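Long-range contacts in putative glycosyltransferase (Mannosyltransferase) involved in glycosylating the PBCV-1 major capsid protein (Paramecium bursaria Chlorella virus 1, PDB 2P6W), which probably transfers a sugar from a UDP-sugar donor in a manganese-dependent reaction during glycosylation of the viral major capsid protein: residues R59-I63 / F76-D80; I120-V124 / L177-V181; E49-A54 / W139-N143. All coordinates share one frame. Residue numbers count along the deposited sequence, not the author numbering.

Contact 1 (R59-I63 / F76-D80); sequences RSWII and FLWLD. With MN (manganese (II) ion), chain B.
The first turn of helix 59-69 (residues 59-63, closed by Ile63 N to Arg59 O at 3.1 Å) packs along strand 75-79, from Phe76 to Trp78, and on to Asp80. The short axes approach to 9.9 Å and run roughly antiparallel, at 143°. Arg59 sits opposite Trp78 (CA-CA 7.2 Å) and Ile63 opposite Phe76 (7.5 Å). Trp78, chi1 t, lays its indole beneath Arg59, whose CB stands 3.5 Å from the centroid of the six-membered ring and 8° off its normal, a CH-pi contact. With chi1 p the arginine then runs over the indole, and its NH1 forms a salt bridge to Asp80 OD1 at 3.2 Å. The same OD1 accepts a hydrogen bond from Trp78 NE1 at 2.9 Å, so one carboxylate oxygen joins both. A water accepts from Arg59 NH1 (2.9 Å) and donates to Asp80 OD2 (2.7 Å), while Arg59 NE is held by His56 O. Behind this polar end, Ile63 CD1 packs on Phe76 CB at 3.7 Å and Ile62 CD1 on Trp78 CZ3 at 3.8 Å. Asp80 OD2 binds manganese at 2.1 Å, with Asp82 and His195 as further protein ligands. Both Arg59 and Asp80 are known to bind UDP-glucose. A DxD acid (Asp80, with Asp82) that follows a sheet strand and holds manganese is the hallmark of the metal-nucleotide site of GT-A glycosyltransferases.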
ATOM      1  N   ARG A  59      -6.868   3.450   4.968  1.00 22.19           N
ATOM      2  CA  ARG A  59      -5.396   3.447   4.979  1.00 21.81           C
ATOM      3  C   ARG A  59      -4.796   4.780   5.484  1.00 22.07           C
ATOM      4  O   ARG A  59      -3.743   4.792   6.126  1.00 22.65           O
ATOM      5  CB  ARG A  59      -4.865   3.124   3.593  1.00 21.74           C
ATOM      6  CG  ARG A  59      -5.207   4.154   2.560  1.00 21.35           C
ATOM      7  CD  ARG A  59      -4.974   3.585   1.153  1.00 22.71           C
ATOM      8  NE  ARG A  59      -6.051   2.656   0.837  1.00 22.08           N
ATOM      9  CZ  ARG A  59      -6.017   1.772  -0.152  1.00 26.73           C
ATOM     10  NH1 ARG A  59      -4.946   1.687  -0.927  1.00 24.80           N
ATOM     11  NH2 ARG A  59      -7.055   0.963  -0.353  1.00 25.40           N
ATOM     12  N   SER A  60      -5.471   5.894   5.196  1.00 21.46           N
ATOM     13  CA  SER A  60      -4.974   7.214   5.596  1.00 22.21           C
ATOM     14  C   SER A  60      -5.280   7.531   7.063  1.00 22.88           C
ATOM     15  O   SER A  60      -4.779   8.522   7.623  1.00 23.22           O
ATOM     16  CB  SER A  60      -5.531   8.302   4.673  1.00 22.31           C
ATOM     17  OG  SER A  60      -5.090   8.089   3.346  1.00 23.38           O
ATOM     18  N   TRP A  61      -6.127   6.699   7.674  1.00 22.54           N
ATOM     19  CA  TRP A  61      -6.343   6.729   9.116  1.00 23.06           C
ATOM     20  C   TRP A  61      -5.353   5.783   9.807  1.00 22.76           C
ATOM     21  O   TRP A  61      -4.753   6.140  10.834  1.00 23.51           O
ATOM     22  CB  TRP A  61      -7.792   6.350   9.434  1.00 23.24           C
ATOM     23  CG  TRP A  61      -8.145   6.348  10.900  1.00 23.02           C
ATOM     24  CD1 TRP A  61      -8.554   7.408  11.644  1.00 24.17           C
ATOM     25  CD2 TRP A  61      -8.137   5.214  11.773  1.00 23.54           C
ATOM     26  NE1 TRP A  61      -8.792   7.012  12.944  1.00 23.99           N
ATOM     27  CE2 TRP A  61      -8.530   5.672  13.048  1.00 25.16           C
ATOM     28  CE3 TRP A  61      -7.787   3.860  11.615  1.00 24.48           C
ATOM     29  CZ2 TRP A  61      -8.623   4.820  14.154  1.00 24.80           C
ATOM     30  CZ3 TRP A  61      -7.893   3.014  12.715  1.00 23.17           C
ATOM     31  CH2 TRP A  61      -8.298   3.504  13.971  1.00 23.24           C
ATOM     32  N   ILE A  62      -5.174   4.590   9.235  1.00 22.76           N
ATOM     33  CA  ILE A  62      -4.244   3.580   9.792  1.00 22.64           C
ATOM     34  C   ILE A  62      -2.796   4.090   9.843  1.00 23.35           C
ATOM     35  O   ILE A  62      -2.036   3.755  10.765  1.00 23.18           O
ATOM     36  CB  ILE A  62      -4.337   2.224   9.046  1.00 22.48           C
ATOM     37  CG1 ILE A  62      -5.752   1.655   9.153  1.00 22.84           C
ATOM     38  CG2 ILE A  62      -3.279   1.188   9.556  1.00 22.98           C
ATOM     39  CD1 ILE A  62      -5.991   0.520   8.183  1.00 23.86           C
ATOM     40  N   ILE A  63      -2.394   4.920   8.879  1.00 22.92           N
ATOM     41  CA  ILE A  63      -1.051   5.493   8.943  1.00 22.97           C
ATOM     42  C   ILE A  63      -0.758   6.257  10.258  1.00 23.24           C
ATOM     43  O   ILE A  63       0.365   6.176  10.767  1.00 23.14           O
ATOM     44  CB  ILE A  63      -0.704   6.303   7.666  1.00 22.55           C
ATOM     45  CG1 ILE A  63       0.816   6.464   7.542  1.00 22.90           C
ATOM     46  CG2 ILE A  63      -1.486   7.622   7.615  1.00 23.51           C
ATOM     47  CD1 ILE A  63       1.250   7.085   6.233  1.00 24.34           C
ATOM     48  N   PHE A  76       6.829   5.385   5.607  1.00 20.77           N
ATOM     49  CA  PHE A  76       5.687   4.497   5.849  1.00 21.02           C
ATOM     50  C   PHE A  76       5.340   3.849   4.532  1.00 22.07           C
ATOM     51  O   PHE A  76       5.331   4.513   3.498  1.00 23.08           O
ATOM     52  CB  PHE A  76       4.480   5.284   6.360  1.00 20.78           C
ATOM     53  CG  PHE A  76       4.703   5.869   7.723  1.00 20.13           C
ATOM     54  CD1 PHE A  76       4.417   5.128   8.869  1.00 19.73           C
ATOM     55  CD2 PHE A  76       5.223   7.156   7.856  1.00 19.84           C
ATOM     56  CE1 PHE A  76       4.643   5.659  10.127  1.00 20.28           C
ATOM     57  CE2 PHE A  76       5.453   7.698   9.129  1.00 21.96           C
ATOM     58  CZ  PHE A  76       5.163   6.938  10.263  1.00 21.83           C
ATOM     59  N   LEU A  77       5.082   2.547   4.562  1.00 21.27           N
ATOM     60  CA  LEU A  77       4.734   1.829   3.341  1.00 21.18           C
ATOM     61  C   LEU A  77       3.389   1.147   3.577  1.00 21.07           C
ATOM     62  O   LEU A  77       3.308   0.198   4.351  1.00 21.40           O
ATOM     63  CB  LEU A  77       5.828   0.799   3.001  1.00 21.26           C
ATOM     64  CG  LEU A  77       5.505  -0.159   1.852  1.00 21.44           C
ATOM     65  CD1 LEU A  77       5.143   0.615   0.578  1.00 21.98           C
ATOM     66  CD2 LEU A  77       6.664  -1.100   1.587  1.00 22.12           C
ATOM     67  N   TRP A  78       2.340   1.642   2.921  1.00 20.37           N
ATOM     68  CA  TRP A  78       1.028   0.991   2.972  1.00 19.99           C
ATOM     69  C   TRP A  78       0.982  -0.151   1.959  1.00 20.61           C
ATOM     70  O   TRP A  78       1.327   0.072   0.799  1.00 21.09           O
ATOM     71  CB  TRP A  78      -0.097   1.985   2.609  1.00 20.59           C
ATOM     72  CG  TRP A  78      -1.373   1.246   2.390  1.00 21.03           C
ATOM     73  CD1 TRP A  78      -1.903   0.834   1.197  1.00 20.83           C
ATOM     74  CD2 TRP A  78      -2.241   0.729   3.410  1.00 20.22           C
ATOM     75  NE1 TRP A  78      -3.053   0.105   1.412  1.00 21.36           N
ATOM     76  CE2 TRP A  78      -3.287   0.037   2.761  1.00 22.03           C
ATOM     77  CE3 TRP A  78      -2.240   0.791   4.812  1.00 20.00           C
ATOM     78  CZ2 TRP A  78      -4.318  -0.602   3.466  1.00 20.74           C
ATOM     79  CZ3 TRP A  78      -3.280   0.167   5.517  1.00 20.94           C
ATOM     80  CH2 TRP A  78      -4.297  -0.528   4.840  1.00 20.21           C
ATOM     81  N   LEU A  79       0.544  -1.338   2.390  1.00 19.98           N
ATOM     82  CA  LEU A  79       0.229  -2.449   1.482  1.00 19.78           C
ATOM     83  C   LEU A  79      -1.201  -2.903   1.709  1.00 20.08           C
ATOM     84  O   LEU A  79      -1.591  -3.188   2.860  1.00 20.41           O
ATOM     85  CB  LEU A  79       1.137  -3.654   1.769  1.00 19.46           C
ATOM     86  CG  LEU A  79       2.640  -3.436   1.667  1.00 19.86           C
ATOM     87  CD1 LEU A  79       3.358  -4.745   1.985  1.00 21.87           C
ATOM     88  CD2 LEU A  79       3.087  -2.868   0.323  1.00 21.76           C
ATOM     89  N   ASP A  80      -1.989  -2.991   0.633  1.00 20.09           N
ATOM     90  CA  ASP A  80      -3.335  -3.592   0.724  1.00 20.26           C
ATOM     91  C   ASP A  80      -3.202  -4.990   1.315  1.00 20.32           C
ATOM     92  O   ASP A  80      -2.167  -5.645   1.141  1.00 19.55           O
ATOM     93  CB  ASP A  80      -3.970  -3.763  -0.660  1.00 20.56           C
ATOM     94  CG  ASP A  80      -4.525  -2.471  -1.234  1.00 21.98           C
ATOM     95  OD1 ASP A  80      -4.421  -1.413  -0.578  1.00 21.58           O
ATOM     96  OD2 ASP A  80      -5.068  -2.533  -2.361  1.00 20.79           O
TER
HETATM   97 MN    MN B 214      -5.706  -4.088  -3.705  1.00 22.11          MN
HETATM   98  O   HOH W   1      -6.045  -0.083  -2.940  1.00 30.73           O

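Contact 2 (I120-V124 / L177-V181); sequences INTGV and LNCIV
Residues 120-124 form an irregular connection that becomes extended at Val124, and residues 177-181 pass beside it, closest at Val124 and Asn178 (CA-CA 5.9 Å). Leu177, at phi/psi -107/-12, directs its carbonyl at Val124: CG2 of Val124 lies 3.2 Å from Leu177 O, which has no polar partner in the model. Next comes Asn178, with chi1 t and chi2 near -11°, whose amide reaches into the turn of the first segment. Its ND2 donates to Asn121 OD1 at 3.0 Å (159°). That oxygen also accepts from Gly123 N at 2.9 Å, closing an Asx turn over Asn121, Thr122 and Gly123. With chi1 t and chi2 -62°, Asn121 places OD1 where both Asn178 ND2 and Gly123 N reach it. Val124 CG2 packs on Asn178 CG at 3.8 Å. The other end of the amide, Asn178 OD1, is hydrogen-bonded to the manganese ligand His195 through ND1, so the link between the segments also holds the metal-binding imidazole. Cys179 is the centre of an inverse gamma turn (phi/psi -85/88), closed by a weak 3.0 Å hydrogen bond from Ile180 N to Asn178 O; its CB points away from 120-124. The CB of Ile180 points sideways, but with chi1 m and chi2 t its CD1 reaches to 3.6 Å from Asn121 ND2. The contact thus connects the entry to strand 124-128 of the large sheet with strand 179-180 of the small one, whose central strand 193-195 carries His195, while Phe110 of strand 107-110 and Gln154 of helix 153-164 flank it.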
ATOM      1  N   ILE A 120      -2.498   6.067 -11.192  1.00 18.96           N
ATOM      2  CA  ILE A 120      -1.720   5.397 -10.142  1.00 19.95           C
ATOM      3  C   ILE A 120      -2.567   4.324  -9.471  1.00 20.09           C
ATOM      4  O   ILE A 120      -3.810   4.411  -9.445  1.00 20.81           O
ATOM      5  CB  ILE A 120      -1.136   6.386  -9.071  1.00 19.85           C
ATOM      6  CG1 ILE A 120      -2.257   7.172  -8.362  1.00 20.80           C
ATOM      7  CG2 ILE A 120      -0.158   7.346  -9.710  1.00 21.77           C
ATOM      8  CD1 ILE A 120      -1.789   8.016  -7.161  1.00 19.60           C
ATOM      9  N   ASN A 121      -1.886   3.315  -8.923  1.00 19.62           N
ATOM     10  CA  ASN A 121      -2.561   2.321  -8.104  1.00 20.80           C
ATOM     11  C   ASN A 121      -1.954   2.366  -6.708  1.00 20.28           C
ATOM     12  O   ASN A 121      -0.769   2.054  -6.538  1.00 20.91           O
ATOM     13  CB  ASN A 121      -2.390   0.943  -8.739  1.00 21.35           C
ATOM     14  CG  ASN A 121      -3.054  -0.144  -7.943  1.00 22.36           C
ATOM     15  OD1 ASN A 121      -2.697  -0.398  -6.785  1.00 21.96           O
ATOM     16  ND2 ASN A 121      -3.989  -0.851  -8.580  1.00 24.46           N
ATOM     17  N   THR A 122      -2.767   2.759  -5.717  1.00 20.40           N
ATOM     18  CA  THR A 122      -2.243   3.018  -4.374  1.00 20.90           C
ATOM     19  C   THR A 122      -2.341   1.809  -3.443  1.00 20.58           C
ATOM     20  O   THR A 122      -2.259   1.957  -2.222  1.00 20.89           O
ATOM     21  CB  THR A 122      -2.919   4.248  -3.721  1.00 21.14           C
ATOM     22  OG1 THR A 122      -4.341   4.093  -3.772  1.00 22.53           O
ATOM     23  CG2 THR A 122      -2.487   5.558  -4.424  1.00 19.69           C
ATOM     24  N   GLY A 123      -2.457   0.614  -4.031  1.00 21.01           N
ATOM     25  CA  GLY A 123      -2.407  -0.635  -3.262  1.00 20.22           C
ATOM     26  C   GLY A 123      -1.046  -0.816  -2.597  1.00 20.14           C
ATOM     27  O   GLY A 123      -0.906  -1.562  -1.620  1.00 20.50           O
ATOM     28  N   VAL A 124      -0.040  -0.140  -3.154  1.00 19.77           N
ATOM     29  CA  VAL A 124       1.311  -0.023  -2.573  1.00 19.85           C
ATOM     30  C   VAL A 124       1.670   1.459  -2.649  1.00 20.19           C
ATOM     31  O   VAL A 124       1.633   2.037  -3.738  1.00 20.46           O
ATOM     32  CB  VAL A 124       2.361  -0.821  -3.385  1.00 19.64           C
ATOM     33  CG1 VAL A 124       3.728  -0.669  -2.747  1.00 18.40           C
ATOM     34  CG2 VAL A 124       1.975  -2.315  -3.425  1.00 20.06           C
ATOM     35  N   LEU A 177       7.286  -3.480  -7.566  1.00 20.42           N
ATOM     36  CA  LEU A 177       6.741  -2.993  -6.290  1.00 20.62           C
ATOM     37  C   LEU A 177       5.207  -2.902  -6.182  1.00 19.90           C
ATOM     38  O   LEU A 177       4.673  -2.708  -5.094  1.00 20.20           O
ATOM     39  CB  LEU A 177       7.388  -1.668  -5.873  1.00 20.26           C
ATOM     40  CG  LEU A 177       8.887  -1.820  -5.554  1.00 21.67           C
ATOM     41  CD1 LEU A 177       9.566  -0.474  -5.531  1.00 23.58           C
ATOM     42  CD2 LEU A 177       9.141  -2.557  -4.221  1.00 22.93           C
ATOM     43  N   ASN A 178       4.511  -3.025  -7.304  1.00 19.49           N
ATOM     44  CA  ASN A 178       3.047  -3.111  -7.254  1.00 19.89           C
ATOM     45  C   ASN A 178       2.638  -3.997  -8.420  1.00 20.40           C
ATOM     46  O   ASN A 178       1.975  -3.567  -9.364  1.00 19.96           O
ATOM     47  CB  ASN A 178       2.405  -1.724  -7.316  1.00 20.92           C
ATOM     48  CG  ASN A 178       0.916  -1.747  -6.983  1.00 19.44           C
ATOM     49  OD1 ASN A 178       0.289  -2.813  -6.894  1.00 20.19           O
ATOM     50  ND2 ASN A 178       0.336  -0.556  -6.774  1.00 22.02           N
ATOM     51  N   CYS A 179       3.102  -5.246  -8.354  1.00 19.83           N
ATOM     52  CA  CYS A 179       3.001  -6.134  -9.497  1.00 20.65           C
ATOM     53  C   CYS A 179       1.647  -6.829  -9.525  1.00 21.01           C
ATOM     54  O   CYS A 179       1.457  -7.916  -8.957  1.00 21.73           O
ATOM     55  CB  CYS A 179       4.163  -7.133  -9.495  1.00 19.58           C
ATOM     56  SG  CYS A 179       4.177  -8.080 -11.028  1.00 22.67           S
ATOM     57  N   ILE A 180       0.689  -6.159 -10.169  1.00 21.84           N
ATOM     58  CA  ILE A 180      -0.671  -6.670 -10.314  1.00 22.33           C
ATOM     59  C   ILE A 180      -0.653  -8.008 -11.057  1.00 22.75           C
ATOM     60  O   ILE A 180      -0.106  -8.112 -12.162  1.00 22.32           O
ATOM     61  CB  ILE A 180      -1.565  -5.625 -11.026  1.00 22.21           C
ATOM     62  CG1 ILE A 180      -1.731  -4.377 -10.137  1.00 22.47           C
ATOM     63  CG2 ILE A 180      -2.922  -6.224 -11.384  1.00 22.42           C
ATOM     64  CD1 ILE A 180      -2.409  -3.203 -10.826  1.00 23.87           C
ATOM     65  N   VAL A 181      -1.206  -9.046 -10.425  1.00 22.74           N
ATOM     66  CA  VAL A 181      -1.025 -10.404 -10.930  1.00 23.38           C
ATOM     67  C   VAL A 181      -1.618 -10.618 -12.315  1.00 22.74           C
ATOM     68  O   VAL A 181      -0.961 -11.174 -13.177  1.00 23.41           O
ATOM     69  CB  VAL A 181      -1.562 -11.472  -9.967  1.00 23.57           C
ATOM     70  CG1 VAL A 181      -2.873 -11.063  -9.397  1.00 26.57           C
ATOM     71  CG2 VAL A 181      -1.686 -12.826 -10.667  1.00 24.49           C
TER

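Contact 3 (E49-A54 / W139-N143); sequences ETEEHA and WSLRN
Residues 49-51 lead into helix 52-57, with Glu51 at the N-cap position; Glu49, His53 and Ala54 meet the end of helix 132-140 and the residues after it. Ala54 and Arg142 are the nearest pair by CA, 6.3 Å apart. Arg142 leaves the backbone with chi1 p and continues through t and t to chi4 near -80°. This turns its guanidinium so that one edge meets Glu49, itself m, t with chi3 52°. Arg142 NE donates to Glu49 OE1 at 3.1 Å and NH2 donates to OE2 at 2.9 Å, a two-point salt bridge; a weak third bond runs from NE to OE2 at 3.2 Å. Arg142 NH1 turns back to Trp139 O at 3.0 Å, the carbonyl that also accepts from Arg142 N at 3.1 Å. His53, chi1 p and chi2 -73°, brings its ring edge to the second segment, with CD2 3.0 Å from Arg142 O and NE2 2.7 Å from Asn143 ND2. Trp139, chi1 t and chi2 -117°, extends its six-membered ring so that CZ3 lies 4.0 Å from Ala54 O; the indole also meets Trp61 and touches Phe57. This is a helix-end contact at the protein surface, well away from the manganese. Its polar part is an ionic pair with defined direction: the carboxylate of Glu49 meets the edge of the Arg142 guanidinium, and the arginine also bonds Trp139 O in its own turn.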
ATOM      1  N   GLU A  49     -16.750   3.041  10.007  1.00 31.66           N
ATOM      2  CA  GLU A  49     -17.402   3.476   8.770  1.00 32.52           C
ATOM      3  C   GLU A  49     -17.203   2.378   7.733  1.00 32.31           C
ATOM      4  O   GLU A  49     -16.086   2.152   7.272  1.00 31.46           O
ATOM      5  CB  GLU A  49     -16.815   4.806   8.277  1.00 32.15           C
ATOM      6  CG  GLU A  49     -17.044   5.948   9.252  1.00 33.20           C
ATOM      7  CD  GLU A  49     -16.368   7.241   8.850  1.00 34.41           C
ATOM      8  OE1 GLU A  49     -16.558   7.689   7.704  1.00 37.63           O
ATOM      9  OE2 GLU A  49     -15.671   7.821   9.708  1.00 38.13           O
ATOM     10  N   THR A  50     -18.286   1.689   7.383  1.00 32.65           N
ATOM     11  CA  THR A  50     -18.187   0.458   6.601  1.00 33.53           C
ATOM     12  C   THR A  50     -18.596   0.569   5.128  1.00 33.66           C
ATOM     13  O   THR A  50     -18.563  -0.437   4.408  1.00 34.38           O
ATOM     14  CB  THR A  50     -19.021  -0.673   7.234  1.00 33.39           C
ATOM     15  OG1 THR A  50     -20.343  -0.189   7.480  1.00 34.82           O
ATOM     16  CG2 THR A  50     -18.387  -1.146   8.540  1.00 34.94           C
ATOM     17  N   GLU A  51     -18.979   1.763   4.683  1.00 33.48           N
ATOM     18  CA  GLU A  51     -19.259   1.980   3.255  1.00 33.63           C
ATOM     19  C   GLU A  51     -17.986   1.855   2.408  1.00 32.31           C
ATOM     20  O   GLU A  51     -16.874   2.116   2.889  1.00 30.62           O
ATOM     21  CB  GLU A  51     -19.914   3.348   3.016  1.00 33.43           C
ATOM     22  CG  GLU A  51     -21.353   3.470   3.525  1.00 36.32           C
ATOM     23  CD  GLU A  51     -21.904   4.871   3.328  1.00 37.10           C
ATOM     24  OE1 GLU A  51     -22.390   5.179   2.216  1.00 43.77           O
ATOM     25  OE2 GLU A  51     -21.855   5.673   4.292  1.00 42.78           O
ATOM     26  N   GLU A  52     -18.161   1.460   1.149  1.00 30.76           N
ATOM     27  CA  GLU A  52     -17.037   1.215   0.240  1.00 31.12           C
ATOM     28  C   GLU A  52     -16.014   2.360   0.222  1.00 28.92           C
ATOM     29  O   GLU A  52     -14.809   2.120   0.350  1.00 29.49           O
ATOM     30  CB  GLU A  52     -17.543   0.929  -1.177  1.00 30.71           C
ATOM     31  CG  GLU A  52     -16.434   0.639  -2.192  1.00 33.63           C
ATOM     32  CD  GLU A  52     -16.985   0.311  -3.569  1.00 34.21           C
ATOM     33  OE1 GLU A  52     -17.498  -0.818  -3.737  1.00 38.93           O
ATOM     34  OE2 GLU A  52     -16.909   1.176  -4.477  1.00 37.69           O
ATOM     35  N   HIS A  53     -16.483   3.596   0.073  1.00 27.62           N
ATOM     36  CA  HIS A  53     -15.548   4.733   0.030  1.00 26.35           C
ATOM     37  C   HIS A  53     -14.723   4.832   1.316  1.00 25.70           C
ATOM     38  O   HIS A  53     -13.497   5.019   1.271  1.00 25.84           O
ATOM     39  CB  HIS A  53     -16.271   6.058  -0.261  1.00 26.41           C
ATOM     40  CG  HIS A  53     -17.085   6.574   0.881  1.00 27.60           C
ATOM     41  ND1 HIS A  53     -18.278   5.995   1.263  1.00 27.97           N
ATOM     42  CD2 HIS A  53     -16.882   7.615   1.725  1.00 28.66           C
ATOM     43  CE1 HIS A  53     -18.775   6.658   2.295  1.00 29.61           C
ATOM     44  NE2 HIS A  53     -17.947   7.644   2.596  1.00 30.22           N
ATOM     45  N   ALA A  54     -15.402   4.688   2.455  1.00 25.51           N
ATOM     46  CA  ALA A  54     -14.769   4.863   3.747  1.00 25.74           C
ATOM     47  C   ALA A  54     -13.742   3.754   4.000  1.00 25.65           C
ATOM     48  O   ALA A  54     -12.676   3.990   4.583  1.00 25.46           O
ATOM     49  CB  ALA A  54     -15.826   4.923   4.858  1.00 25.71           C
ATOM     50  N   TRP A 139      -7.551  11.634   4.710  1.00 19.64           N
ATOM     51  CA  TRP A 139      -8.619  11.005   5.501  1.00 20.23           C
ATOM     52  C   TRP A 139      -9.828  11.933   5.687  1.00 21.04           C
ATOM     53  O   TRP A 139     -10.962  11.484   5.552  1.00 21.24           O
ATOM     54  CB  TRP A 139      -8.055  10.544   6.848  1.00 21.85           C
ATOM     55  CG  TRP A 139      -9.069   9.985   7.806  1.00 22.63           C
ATOM     56  CD1 TRP A 139      -9.405  10.500   9.024  1.00 23.50           C
ATOM     57  CD2 TRP A 139      -9.862   8.793   7.645  1.00 23.99           C
ATOM     58  NE1 TRP A 139     -10.359   9.715   9.634  1.00 26.06           N
ATOM     59  CE2 TRP A 139     -10.658   8.659   8.812  1.00 24.56           C
ATOM     60  CE3 TRP A 139      -9.993   7.842   6.623  1.00 24.84           C
ATOM     61  CZ2 TRP A 139     -11.573   7.609   8.984  1.00 24.57           C
ATOM     62  CZ3 TRP A 139     -10.892   6.785   6.797  1.00 25.21           C
ATOM     63  CH2 TRP A 139     -11.675   6.679   7.970  1.00 24.82           C
ATOM     64  N   SER A 140      -9.575  13.217   5.961  1.00 20.51           N
ATOM     65  CA  SER A 140     -10.654  14.193   6.219  1.00 21.24           C
ATOM     66  C   SER A 140     -11.545  14.406   5.008  1.00 21.20           C
ATOM     67  O   SER A 140     -12.675  14.888   5.154  1.00 22.03           O
ATOM     68  CB  SER A 140     -10.071  15.536   6.665  1.00 20.54           C
ATOM     69  OG  SER A 140      -9.567  16.284   5.562  1.00 22.21           O
ATOM     70  N   LEU A 141     -11.036  14.078   3.818  1.00 20.38           N
ATOM     71  CA  LEU A 141     -11.767  14.348   2.572  1.00 20.81           C
ATOM     72  C   LEU A 141     -12.697  13.197   2.203  1.00 20.98           C
ATOM     73  O   LEU A 141     -13.395  13.263   1.192  1.00 21.74           O
ATOM     74  CB  LEU A 141     -10.799  14.630   1.417  1.00 21.05           C
ATOM     75  CG  LEU A 141     -10.058  15.960   1.513  1.00 20.76           C
ATOM     76  CD1 LEU A 141      -8.973  15.982   0.484  1.00 21.19           C
ATOM     77  CD2 LEU A 141     -11.002  17.142   1.319  1.00 20.48           C
ATOM     78  N   ARG A 142     -12.712  12.147   3.023  1.00 22.59           N
ATOM     79  CA  ARG A 142     -13.434  10.912   2.666  1.00 23.33           C
ATOM     80  C   ARG A 142     -14.905  11.084   2.402  1.00 25.32           C
ATOM     81  O   ARG A 142     -15.493  10.285   1.664  1.00 25.96           O
ATOM     82  CB  ARG A 142     -13.235   9.822   3.723  1.00 23.11           C
ATOM     83  CG  ARG A 142     -13.874  10.137   5.069  1.00 23.18           C
ATOM     84  CD  ARG A 142     -13.393   9.160   6.108  1.00 23.99           C
ATOM     85  NE  ARG A 142     -14.012   9.354   7.419  1.00 23.80           N
ATOM     86  CZ  ARG A 142     -13.644  10.280   8.307  1.00 24.85           C
ATOM     87  NH1 ARG A 142     -12.671  11.147   8.024  1.00 23.44           N
ATOM     88  NH2 ARG A 142     -14.269  10.348   9.479  1.00 25.61           N
ATOM     89  N   ASN A 143     -15.503  12.090   3.020  1.00 26.54           N
ATOM     90  CA  ASN A 143     -16.949  12.273   2.889  1.00 27.95           C
ATOM     91  C   ASN A 143     -17.344  13.540   2.137  1.00 28.86           C
ATOM     92  O   ASN A 143     -18.452  14.057   2.309  1.00 29.33           O
ATOM     93  CB  ASN A 143     -17.634  12.212   4.256  1.00 28.96           C
ATOM     94  CG  ASN A 143     -17.748  10.792   4.802  1.00 30.06           C
ATOM     95  OD1 ASN A 143     -17.324  10.514   5.927  1.00 32.41           O
ATOM     96  ND2 ASN A 143     -18.345   9.895   4.021  1.00 30.53           N
TER

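Overall arrangement
Contact 3 brackets contact 1 along the chain, and contact 1 closes before contact 2 opens; contacts 2 and 3 interleave. The centre of contact 1 lies about 14 Å from those of contacts 2 and 3, which are about 21 Å apart and do not touch. Contact 1 touches both others and so links them. It meets contact 2 where Asp80 N probably hydrogen-bonds to Gly123 O (2.9 Å), beside neighbouring strands 75-79 and 124-128 of the six-stranded sheet. It meets contact 3 where Trp61 of helix 59-69 packs on Trp139 of helix 132-140; helices 52-57 and 59-69 are also consecutive. Contacts 1 and 2 adjoin the manganese site, whereas contact 3 joins peripheral helices in this N-terminal domain.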